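PDB 3ZTV: NAD nucleotidase from Haemophilus influenzae, which breaks down NAD to adenosine and nicotinamide riboside, acting both as an NAD pyrophosphatase and as a broad-specificity 5'-nucleotidase most active on AMP. Local coordinates for residues I18-S23 / A68-T73; D226-Y231 / G264-A269; K447-D452 / D522-F527. All coordinates share one frame; numbering follows the deposited sequence.

Contact 1. Residues I18-S23 / A68-T73; sequences INDHHS and AGDAIT. With ZN (zinc ion), chain C; ZN (zinc ion), chain B.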
loop_
_atom_site.group_PDB
_atom_site.type_symbol
_atom_site.label_atom_id
_atom_site.label_comp_id
_atom_site.label_asym_id
_atom_site.label_seq_id
_atom_site.Cartn_x
_atom_site.Cartn_y
_atom_site.Cartn_z
ATOM N N ILE A 18 -26.960 -8.097 -7.595
ATOM C CA ILE A 18 -27.478 -6.888 -6.944
ATOM C C ILE A 18 -26.414 -6.318 -6.000
ATOM O O ILE A 18 -25.391 -6.978 -5.716
ATOM C CB ILE A 18 -28.796 -7.125 -6.138
ATOM C CG1 ILE A 18 -28.569 -7.878 -4.819
ATOM C CG2 ILE A 18 -29.829 -7.846 -6.980
ATOM C CD1 ILE A 18 -29.784 -7.808 -3.868
ATOM N N ASN A 19 -26.655 -5.118 -5.472
ATOM C CA ASN A 19 -25.725 -4.509 -4.521
ATOM C C ASN A 19 -26.455 -3.447 -3.722
ATOM O O ASN A 19 -27.438 -2.869 -4.191
ATOM C CB ASN A 19 -24.545 -3.856 -5.247
ATOM C CG ASN A 19 -24.993 -2.761 -6.200
ATOM O OD1 ASN A 19 -24.992 -1.564 -5.863
ATOM N ND2 ASN A 19 -25.390 -3.161 -7.394
ATOM N N ASP A 20 -25.986 -3.201 -2.500
ATOM C CA ASP A 20 -26.420 -2.032 -1.734
ATOM C C ASP A 20 -27.934 -2.004 -1.510
ATOM O O ASP A 20 -28.595 -0.963 -1.643
ATOM C CB ASP A 20 -25.948 -0.739 -2.404
ATOM C CG ASP A 20 -24.437 -0.597 -2.379
ATOM O OD1 ASP A 20 -23.883 -0.094 -1.367
ATOM O OD2 ASP A 20 -23.784 -0.997 -3.364
ATOM N N HIS A 21 -28.500 -3.150 -1.174
ATOM C CA HIS A 21 -29.932 -3.143 -0.878
ATOM C C HIS A 21 -30.290 -2.417 0.430
ATOM O O HIS A 21 -31.416 -1.935 0.566
ATOM C CB HIS A 21 -30.605 -4.531 -1.038
ATOM C CG HIS A 21 -30.570 -5.417 0.171
ATOM N ND1 HIS A 21 -29.600 -6.382 0.363
ATOM C CD2 HIS A 21 -31.447 -5.552 1.199
ATOM C CE1 HIS A 21 -29.857 -7.040 1.481
ATOM N NE2 HIS A 21 -30.976 -6.563 2.000
ATOM N N HIS A 22 -29.331 -2.298 1.343
ATOM C CA HIS A 22 -29.490 -1.436 2.529
ATOM C C HIS A 22 -30.810 -1.681 3.278
ATOM O O HIS A 22 -31.510 -0.740 3.658
ATOM C CB HIS A 22 -29.365 0.031 2.127
ATOM C CG HIS A 22 -27.949 0.487 1.926
ATOM N ND1 HIS A 22 -27.095 0.774 2.969
ATOM C CD2 HIS A 22 -27.252 0.750 0.792
ATOM C CE1 HIS A 22 -25.923 1.159 2.489
ATOM N NE2 HIS A 22 -25.999 1.174 1.167
ATOM N N SER A 23 -31.155 -2.951 3.438
ATOM C CA SER A 23 -32.333 -3.336 4.209
ATOM C C SER A 23 -33.661 -2.877 3.610
ATOM O O SER A 23 -34.678 -2.827 4.322
ATOM C CB SER A 23 -32.198 -2.889 5.677
ATOM O OG SER A 23 -31.063 -3.486 6.283
ATOM N N ALA A 68 -23.055 -7.662 -4.092
ATOM C CA ALA A 68 -21.812 -6.905 -3.927
ATOM C C ALA A 68 -21.701 -6.020 -2.669
ATOM O O ALA A 68 -20.910 -5.065 -2.662
ATOM C CB ALA A 68 -21.512 -6.089 -5.184
ATOM N N GLY A 69 -22.463 -6.334 -1.618
ATOM C CA GLY A 69 -22.267 -5.703 -0.316
ATOM C C GLY A 69 -23.254 -4.619 0.090
ATOM O O GLY A 69 -24.116 -4.200 -0.698
ATOM N N ASP A 70 -23.151 -4.191 1.350
ATOM C CA ASP A 70 -24.143 -3.319 1.999
ATOM C C ASP A 70 -25.553 -3.924 1.909
ATOM O O ASP A 70 -26.517 -3.309 1.406
ATOM C CB ASP A 70 -24.147 -1.906 1.421
ATOM C CG ASP A 70 -23.027 -1.019 1.959
ATOM O OD1 ASP A 70 -22.236 -1.440 2.839
ATOM O OD2 ASP A 70 -22.964 0.130 1.473
ATOM N N ALA A 71 -25.652 -5.145 2.412
ATOM C CA ALA A 71 -26.928 -5.777 2.657
ATOM C C ALA A 71 -27.680 -5.028 3.748
ATOM O O ALA A 71 -28.900 -4.898 3.671
ATOM C CB ALA A 71 -26.715 -7.223 3.060
ATOM N N ILE A 72 -26.957 -4.539 4.758
ATOM C CA ILE A 72 -27.604 -4.004 5.963
ATOM C C ILE A 72 -27.483 -2.498 6.156
ATOM O O ILE A 72 -26.541 -1.870 5.661
ATOM C CB ILE A 72 -27.113 -4.721 7.248
ATOM C CG1 ILE A 72 -25.591 -4.599 7.419
ATOM C CG2 ILE A 72 -27.576 -6.171 7.251
ATOM C CD1 ILE A 72 -25.133 -4.987 8.820
ATOM N N THR A 73 -28.466 -1.961 6.888
ATOM C CA THR A 73 -28.604 -0.565 7.330
ATOM C C THR A 73 -29.288 0.281 6.278
ATOM O O THR A 73 -28.938 0.230 5.095
ATOM C CB THR A 73 -27.291 0.127 7.823
ATOM O OG1 THR A 73 -26.514 0.591 6.708
ATOM C CG2 THR A 73 -26.472 -0.793 8.712
HETATM ZN ZN ZN C . -24.293 1.365 -0.064
HETATM ZN ZN ZN B . -21.164 0.945 0.619
HETATM O O HOH W 1 -22.488 2.356 0.089
#
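Asp20, His22 and Asp70 converge on one zinc ion where two loops, each following a parallel strand of the same sheet, run beside one another. These are the metal-bearing loops at the C-terminal ends of the strands in the calcineurin-like phosphoesterase fold. The tight part of the contact lies behind the metals, where backbone meets backbone. Ala68 N bonds to Ile18 O, Asp20 N meets Gly69 O at 2.8 Å, and His22 N and Ser23 N take Asp70 O and Ala71 O. Ser23 OG accepts from Thr73 N at 3.1 Å and pairs with Asp86, whose other carboxylate oxygen holds His21 NE2; Ala71 O sits over a face of that ring, near its rim.

The His22 ring is fixed from two ends. ND1 donates to Thr73 O at 2.9 Å, with the oxygen in the ring plane, and NE2 binds zinc at 2.1 Å. With chi1 at -79°, CG lies beside the backbone N, and Asp70 CB packs over one face of the ring, 3.9 Å from its centroid.

The other side holds the metals and the bridging water. Asp20 OD1 binds the same zinc at 2.0 Å and OD2 accepts from Asp226 N; the Asp20 carboxylate is nearly perpendicular to that of Asp70, whose OD2 reaches this zinc at 2.4 Å and also binds the second one. His103 N holds Asp70 OD1. Water 1 bridges both metals, its O 2.1 Å from the zinc held by His22. Two zinc ions gripping one water would be expected to favour hydroxide, consistent with the hydrolytic nucleophile of metallophosphoesterases.

Contact 2. Residues D226-Y231 / G264-A269; sequences DSHYLY and GWAYSA. With ZN (zinc ion), chain B.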
loop_
_atom_site.group_PDB
_atom_site.type_symbol
_atom_site.label_atom_id
_atom_site.label_comp_id
_atom_site.label_asym_id
_atom_site.label_seq_id
_atom_site.Cartn_x
_atom_site.Cartn_y
_atom_site.Cartn_z
ATOM N N ASP A 226 -21.124 -0.043 -3.655
ATOM C CA ASP A 226 -20.759 1.144 -2.854
ATOM C C ASP A 226 -21.165 2.490 -3.417
ATOM O O ASP A 226 -21.531 3.383 -2.647
ATOM C CB ASP A 226 -19.289 1.196 -2.404
ATOM C CG ASP A 226 -19.050 2.269 -1.331
ATOM O OD1 ASP A 226 -19.612 2.172 -0.223
ATOM O OD2 ASP A 226 -18.298 3.240 -1.583
ATOM N N SER A 227 -21.063 2.652 -4.733
ATOM C CA SER A 227 -21.363 3.934 -5.368
ATOM C C SER A 227 -22.852 4.159 -5.671
ATOM O O SER A 227 -23.268 5.300 -5.869
ATOM C CB SER A 227 -20.512 4.121 -6.640
ATOM O OG SER A 227 -20.271 2.893 -7.340
ATOM N N HIS A 228 -23.651 3.089 -5.684
ATOM C CA HIS A 228 -25.101 3.199 -5.900
ATOM C C HIS A 228 -25.445 3.725 -7.320
ATOM O O HIS A 228 -26.546 4.248 -7.554
ATOM C CB HIS A 228 -25.748 4.142 -4.867
ATOM C CG HIS A 228 -25.828 3.628 -3.448
ATOM N ND1 HIS A 228 -24.973 2.705 -2.879
ATOM C CD2 HIS A 228 -26.684 3.990 -2.465
ATOM C CE1 HIS A 228 -25.322 2.517 -1.613
ATOM N NE2 HIS A 228 -26.362 3.278 -1.344
ATOM N N TYR A 229 -24.530 3.591 -8.274
ATOM C CA TYR A 229 -24.775 4.087 -9.633
ATOM C C TYR A 229 -25.670 3.164 -10.441
ATOM O O TYR A 229 -25.456 1.938 -10.478
ATOM C CB TYR A 229 -23.465 4.235 -10.407
ATOM C CG TYR A 229 -22.522 5.317 -9.935
ATOM C CD1 TYR A 229 -22.939 6.339 -9.088
ATOM C CD2 TYR A 229 -21.197 5.318 -10.356
ATOM C CE1 TYR A 229 -22.050 7.332 -8.678
ATOM C CE2 TYR A 229 -20.312 6.304 -9.961
ATOM C CZ TYR A 229 -20.738 7.299 -9.117
ATOM O OH TYR A 229 -19.847 8.273 -8.713
ATOM N N LEU A 230 -26.653 3.764 -11.115
ATOM C CA LEU A 230 -27.417 3.049 -12.139
ATOM C C LEU A 230 -26.566 2.966 -13.412
ATOM O O LEU A 230 -26.257 3.991 -14.033
ATOM C CB LEU A 230 -28.753 3.754 -12.435
ATOM C CG LEU A 230 -29.616 3.138 -13.543
ATOM C CD1 LEU A 230 -30.018 1.695 -13.256
ATOM C CD2 LEU A 230 -30.861 3.991 -13.805
ATOM N N TYR A 231 -26.168 1.750 -13.780
ATOM C CA TYR A 231 -25.557 1.507 -15.090
ATOM C C TYR A 231 -26.735 1.088 -15.962
ATOM O O TYR A 231 -27.449 0.141 -15.647
ATOM C CB TYR A 231 -24.507 0.386 -15.022
ATOM C CG TYR A 231 -23.144 0.720 -14.417
ATOM C CD1 TYR A 231 -23.037 1.255 -13.135
ATOM C CD2 TYR A 231 -21.968 0.470 -15.122
ATOM C CE1 TYR A 231 -21.803 1.523 -12.568
ATOM C CE2 TYR A 231 -20.725 0.728 -14.559
ATOM C CZ TYR A 231 -20.653 1.262 -13.290
ATOM O OH TYR A 231 -19.408 1.508 -12.745
ATOM N N GLY A 264 -25.351 -2.231 -10.002
ATOM C CA GLY A 264 -26.788 -2.433 -10.133
ATOM C C GLY A 264 -27.616 -1.447 -9.318
ATOM O O GLY A 264 -28.559 -1.828 -8.610
ATOM N N TRP A 265 -27.282 -0.166 -9.434
ATOM C CA TRP A 265 -28.025 0.890 -8.737
ATOM C C TRP A 265 -27.978 0.635 -7.222
ATOM O O TRP A 265 -26.885 0.438 -6.680
ATOM C CB TRP A 265 -29.455 1.007 -9.294
ATOM C CG TRP A 265 -30.071 2.385 -9.181
ATOM C CD1 TRP A 265 -29.476 3.518 -8.707
ATOM C CD2 TRP A 265 -31.396 2.764 -9.580
ATOM N NE1 TRP A 265 -30.355 4.578 -8.775
ATOM C CE2 TRP A 265 -31.538 4.140 -9.310
ATOM C CE3 TRP A 265 -32.474 2.072 -10.144
ATOM C CZ2 TRP A 265 -32.725 4.836 -9.572
ATOM C CZ3 TRP A 265 -33.642 2.757 -10.403
ATOM C CH2 TRP A 265 -33.764 4.126 -10.108
ATOM N N ALA A 266 -29.119 0.642 -6.530
ATOM C CA ALA A 266 -29.166 0.351 -5.098
ATOM C C ALA A 266 -30.602 0.092 -4.659
ATOM O O ALA A 266 -31.534 0.167 -5.466
ATOM C CB ALA A 266 -28.562 1.509 -4.296
ATOM N N TYR A 267 -30.761 -0.216 -3.370
ATOM C CA TYR A 267 -32.072 -0.262 -2.696
ATOM C C TYR A 267 -33.055 -1.242 -3.349
ATOM O O TYR A 267 -34.240 -0.928 -3.543
ATOM C CB TYR A 267 -32.693 1.141 -2.569
ATOM C CG TYR A 267 -31.870 2.156 -1.793
ATOM C CD1 TYR A 267 -30.800 1.769 -0.991
ATOM C CD2 TYR A 267 -32.179 3.508 -1.855
ATOM C CE1 TYR A 267 -30.048 2.710 -0.285
ATOM C CE2 TYR A 267 -31.447 4.449 -1.144
ATOM C CZ TYR A 267 -30.379 4.040 -0.362
ATOM O OH TYR A 267 -29.632 4.965 0.343
ATOM N N SER A 268 -32.547 -2.432 -3.662
ATOM C CA SER A 268 -33.297 -3.541 -4.265
ATOM C C SER A 268 -34.017 -3.204 -5.577
ATOM O O SER A 268 -34.986 -3.865 -5.926
ATOM C CB SER A 268 -34.222 -4.254 -3.246
ATOM O OG SER A 268 -35.187 -3.394 -2.668
ATOM N N ALA A 269 -33.502 -2.235 -6.337
ATOM C CA ALA A 269 -34.222 -1.749 -7.523
ATOM C C ALA A 269 -33.903 -2.486 -8.816
ATOM O O ALA A 269 -34.727 -2.465 -9.738
ATOM C CB ALA A 269 -33.972 -0.260 -7.720
HETATM ZN ZN ZN B . -21.164 0.945 0.619
HETATM O O HOH W 1 -22.488 2.356 0.089
#
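Leu230 and Trp265 make the main apolar contact: Leu230 CB stands over the five-membered ring of the indole, 3.8 Å from its centroid and 12° off the normal. Trp265 CG is anti to its backbone N (chi1 -152°), and the indole crosses Leu230 obliquely, while Leu230 CD1 reaches the six-membered ring at CE3. A second CH-pi contact sets Ala266 CB over a face of the His228 ring, 3.8 Å from the ring centroid. His228 directs an edge at the face of Tyr267 in an offset edge-to-face pair, the planes 76° apart.

Polar contacts are few and mostly backbone. Trp265 N donates to Tyr229 O at 3.0 Å. His228 O lies in the indole plane at its edge, 3.2 Å from Trp265 CD1. A type I' turn from Ala266 to Ala269 carries Tyr267.

Residues 226-231 face both metals. Asp226 OD1 binds the zinc shared with Asp70, not the one held by His22, and the nearest atom of the His228 side chain lies about 2 Å from that other zinc. Asp226 OD2 forms a salt bridge with Lys163, and its backbone O accepts from water 1 at 3.1 Å.

Residues 226-231 follow strand 221-224; the loop of Gly264 to Ala269 comes after its parallel neighbour, strand 258-263, whose Glu263 accepts from the amides of His228 and Tyr229. Leu230 and Trp265 both rest on Val270 of strand 270-278, in the other large sheet.

Contact 3. Residues K447-D452 / D522-F527; sequences KQVLED and DGYKTF. With ADN (adenosine), chain D.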
loop_
_atom_site.group_PDB
_atom_site.type_symbol
_atom_site.label_atom_id
_atom_site.label_comp_id
_atom_site.label_asym_id
_atom_site.label_seq_id
_atom_site.Cartn_x
_atom_site.Cartn_y
_atom_site.Cartn_z
ATOM N N LYS A 447 -17.310 29.428 7.939
ATOM C CA LYS A 447 -17.854 30.748 8.241
ATOM C C LYS A 447 -18.797 31.201 7.130
ATOM O O LYS A 447 -19.910 31.660 7.398
ATOM C CB LYS A 447 -16.734 31.776 8.429
ATOM C CG LYS A 447 -15.935 31.623 9.719
ATOM C CD LYS A 447 -14.840 32.686 9.815
ATOM C CE LYS A 447 -14.132 32.663 11.160
ATOM N NZ LYS A 447 -12.935 33.564 11.193
ATOM N N GLN A 448 -18.353 31.059 5.884
ATOM C CA GLN A 448 -19.147 31.515 4.751
ATOM C C GLN A 448 -20.495 30.800 4.633
ATOM O O GLN A 448 -21.505 31.423 4.329
ATOM C CB GLN A 448 -18.366 31.402 3.439
ATOM C CG GLN A 448 -19.056 32.109 2.293
ATOM C CD GLN A 448 -19.244 33.594 2.557
ATOM O OE1 GLN A 448 -18.272 34.334 2.731
ATOM N NE2 GLN A 448 -20.496 34.038 2.588
ATOM N N VAL A 449 -20.527 29.492 4.870
ATOM C CA VAL A 449 -21.804 28.797 4.746
ATOM C C VAL A 449 -22.794 29.243 5.831
ATOM O O VAL A 449 -23.992 29.341 5.565
ATOM C CB VAL A 449 -21.665 27.249 4.671
ATOM C CG1 VAL A 449 -21.348 26.655 6.021
ATOM C CG2 VAL A 449 -22.941 26.630 4.103
ATOM N N LEU A 450 -22.301 29.536 7.036
ATOM C CA LEU A 450 -23.157 30.098 8.086
ATOM C C LEU A 450 -23.693 31.459 7.659
ATOM O O LEU A 450 -24.870 31.764 7.861
ATOM C CB LEU A 450 -22.409 30.228 9.415
ATOM C CG LEU A 450 -21.965 28.915 10.067
ATOM C CD1 LEU A 450 -21.141 29.182 11.325
ATOM C CD2 LEU A 450 -23.169 28.033 10.384
ATOM N N GLU A 451 -22.829 32.273 7.059
ATOM C CA GLU A 451 -23.261 33.575 6.557
ATOM C C GLU A 451 -24.337 33.405 5.475
ATOM O O GLU A 451 -25.350 34.115 5.465
ATOM C CB GLU A 451 -22.070 34.378 6.020
ATOM C CG GLU A 451 -21.005 34.756 7.063
ATOM C CD GLU A 451 -21.352 35.998 7.888
ATOM O OE1 GLU A 451 -22.380 36.655 7.610
ATOM O OE2 GLU A 451 -20.563 36.325 8.809
ATOM N N ASP A 452 -24.112 32.461 4.564
ATOM C CA ASP A 452 -25.076 32.181 3.498
ATOM C C ASP A 452 -26.438 31.812 4.077
ATOM O O ASP A 452 -27.476 32.346 3.665
ATOM C CB ASP A 452 -24.600 31.018 2.618
ATOM C CG ASP A 452 -23.293 31.305 1.885
ATOM O OD1 ASP A 452 -22.940 32.484 1.671
ATOM O OD2 ASP A 452 -22.619 30.327 1.494
ATOM N N ASP A 522 -31.972 25.795 0.258
ATOM C CA ASP A 522 -32.164 26.731 1.367
ATOM C C ASP A 522 -31.074 27.805 1.427
ATOM O O ASP A 522 -30.736 28.303 2.502
ATOM C CB ASP A 522 -32.257 25.983 2.701
ATOM C CG ASP A 522 -33.646 26.063 3.325
ATOM O OD1 ASP A 522 -34.590 26.510 2.632
ATOM O OD2 ASP A 522 -33.803 25.679 4.501
ATOM N N GLY A 523 -30.519 28.152 0.271
ATOM C CA GLY A 523 -29.538 29.220 0.190
ATOM C C GLY A 523 -28.152 28.908 0.729
ATOM O O GLY A 523 -27.346 29.816 0.927
ATOM N N TYR A 524 -27.863 27.630 0.962
ATOM C CA TYR A 524 -26.544 27.215 1.422
ATOM C C TYR A 524 -25.555 27.234 0.250
ATOM O O TYR A 524 -25.026 26.199 -0.165
ATOM C CB TYR A 524 -26.619 25.834 2.086
ATOM C CG TYR A 524 -27.170 25.860 3.505
ATOM C CD1 TYR A 524 -28.474 26.282 3.765
ATOM C CD2 TYR A 524 -26.388 25.457 4.580
ATOM C CE1 TYR A 524 -28.974 26.300 5.063
ATOM C CE2 TYR A 524 -26.874 25.473 5.873
ATOM C CZ TYR A 524 -28.162 25.902 6.110
ATOM O OH TYR A 524 -28.633 25.915 7.398
ATOM N N LYS A 525 -25.305 28.433 -0.269
ATOM C CA LYS A 525 -24.509 28.620 -1.483
ATOM C C LYS A 525 -23.161 27.912 -1.441
ATOM O O LYS A 525 -22.768 27.252 -2.408
ATOM C CB LYS A 525 -24.313 30.114 -1.780
ATOM C CG LYS A 525 -25.597 30.842 -2.151
ATOM C CD LYS A 525 -25.342 32.307 -2.477
ATOM C CE LYS A 525 -26.641 33.033 -2.800
ATOM N NZ LYS A 525 -26.453 34.507 -2.875
ATOM N N THR A 526 -22.451 28.042 -0.326
ATOM C CA THR A 526 -21.124 27.454 -0.203
ATOM C C THR A 526 -21.145 25.936 -0.405
ATOM O O THR A 526 -20.288 25.399 -1.106
ATOM C CB THR A 526 -20.442 27.837 1.136
ATOM O OG1 THR A 526 -20.110 29.235 1.123
ATOM C CG2 THR A 526 -19.180 27.031 1.347
ATOM N N PHE A 527 -22.108 25.243 0.199
ATOM C CA PHE A 527 -22.229 23.796 -0.009
ATOM C C PHE A 527 -22.510 23.488 -1.482
ATOM O O PHE A 527 -21.997 22.514 -2.032
ATOM C CB PHE A 527 -23.342 23.188 0.851
ATOM C CG PHE A 527 -22.994 23.039 2.315
ATOM C CD1 PHE A 527 -21.678 22.956 2.747
ATOM C CD2 PHE A 527 -24.006 22.955 3.260
ATOM C CE1 PHE A 527 -21.384 22.807 4.100
ATOM C CE2 PHE A 527 -23.721 22.804 4.605
ATOM C CZ PHE A 527 -22.409 22.730 5.028
HETATM O "O5'" ADN D . -41.223 24.455 3.832
HETATM C "C5'" ADN D . -39.981 24.558 3.130
HETATM C "C4'" ADN D . -38.843 24.534 4.143
HETATM O "O4'" ADN D . -38.757 23.245 4.758
HETATM C "C3'" ADN D . -37.486 24.790 3.516
HETATM O "O3'" ADN D . -37.171 26.185 3.512
HETATM C "C2'" ADN D . -36.542 24.010 4.411
HETATM O "O2'" ADN D . -36.112 24.806 5.522
HETATM C "C1'" ADN D . -37.391 22.870 4.941
HETATM N N9 ADN D . -37.111 21.645 4.161
HETATM C C8 ADN D . -37.750 21.211 3.056
HETATM N N7 ADN D . -37.212 20.040 2.617
HETATM C C5 ADN D . -36.201 19.716 3.453
HETATM C C6 ADN D . -35.213 18.622 3.592
HETATM N N6 ADN D . -35.161 17.586 2.724
HETATM N N1 ADN D . -34.347 18.687 4.622
HETATM C C2 ADN D . -34.361 19.697 5.511
HETATM N N3 ADN D . -35.225 20.720 5.448
HETATM C C4 ADN D . -36.152 20.776 4.466
HETATM O O HOH W 2 -27.686 32.550 0.925
#
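Chi1 of -63° sets Asp452 CG anti to its carbonyl carbon, and the matching torsion of Thr526, -69°, places OG1 likewise; the two side chains then cross at about a right angle. They join helix 443-460 to helix 525-530 in the C-terminal domain of the 5'-nucleotidase family, where the carboxylate of Asp452 receives two bonds from Thr526 in the first turn of the second helix. Tyr524 holds the N-cap position, and Asp452 OD2 takes the amide of Thr526 two residues on (OD2–N 2.9 Å). The same oxygen accepts from Thr526 OG1 at 2.8 Å. The hydroxyl arrives on its syn side and the amide on its anti side. Its other oxygen is not idle: Gln448 NE2, one helical turn earlier, donates to Asp452 OD1 at 3.0 Å from above the carboxylate plane. Together the three bonds restrict the rotation of the carboxylate. The helix end would be expected to stabilise the negative charge.

Beside this polar group lies an apolar one. Val449 CG2 sits over the centre of the Phe527 ring, 3.8 Å from the centroid and only 5° off its normal, and also touches Tyr524 CD2. Val449 CB packs on Thr526 CB at the same interface, while Tyr524 OH reaches beyond it to Ala465 O.

Water 2 spans the backbones, donating to Asp452 O and Gly523 O. Just before that glycine, Asp522 grips the ribose of adenosine with both oxygens: OD1 accepts from O3' at 2.7 Å and OD2 from O2' at 2.7 Å.

Contacts 1 and 2 build one dizinc centre. Their centres are 9 Å apart; Asp20 joins them directly, its OD2 2.8 Å from Asp226 N and its O 2.9 Å from Tyr267 N, both probable hydrogen bonds. They share one zinc and water 1; Asn102 completes the protein ligands of that zinc. Contact 3 stands apart in the C-terminal domain beside the adenosine pocket, its centre about 33 Å from that of contact 1 and 30 Å from that of contact 2. Adenosine O5' lies 28.9 Å from the zinc bound by His22, so the nucleoside is not positioned for catalysis, consistent with an open state of this family, whose domains rotate.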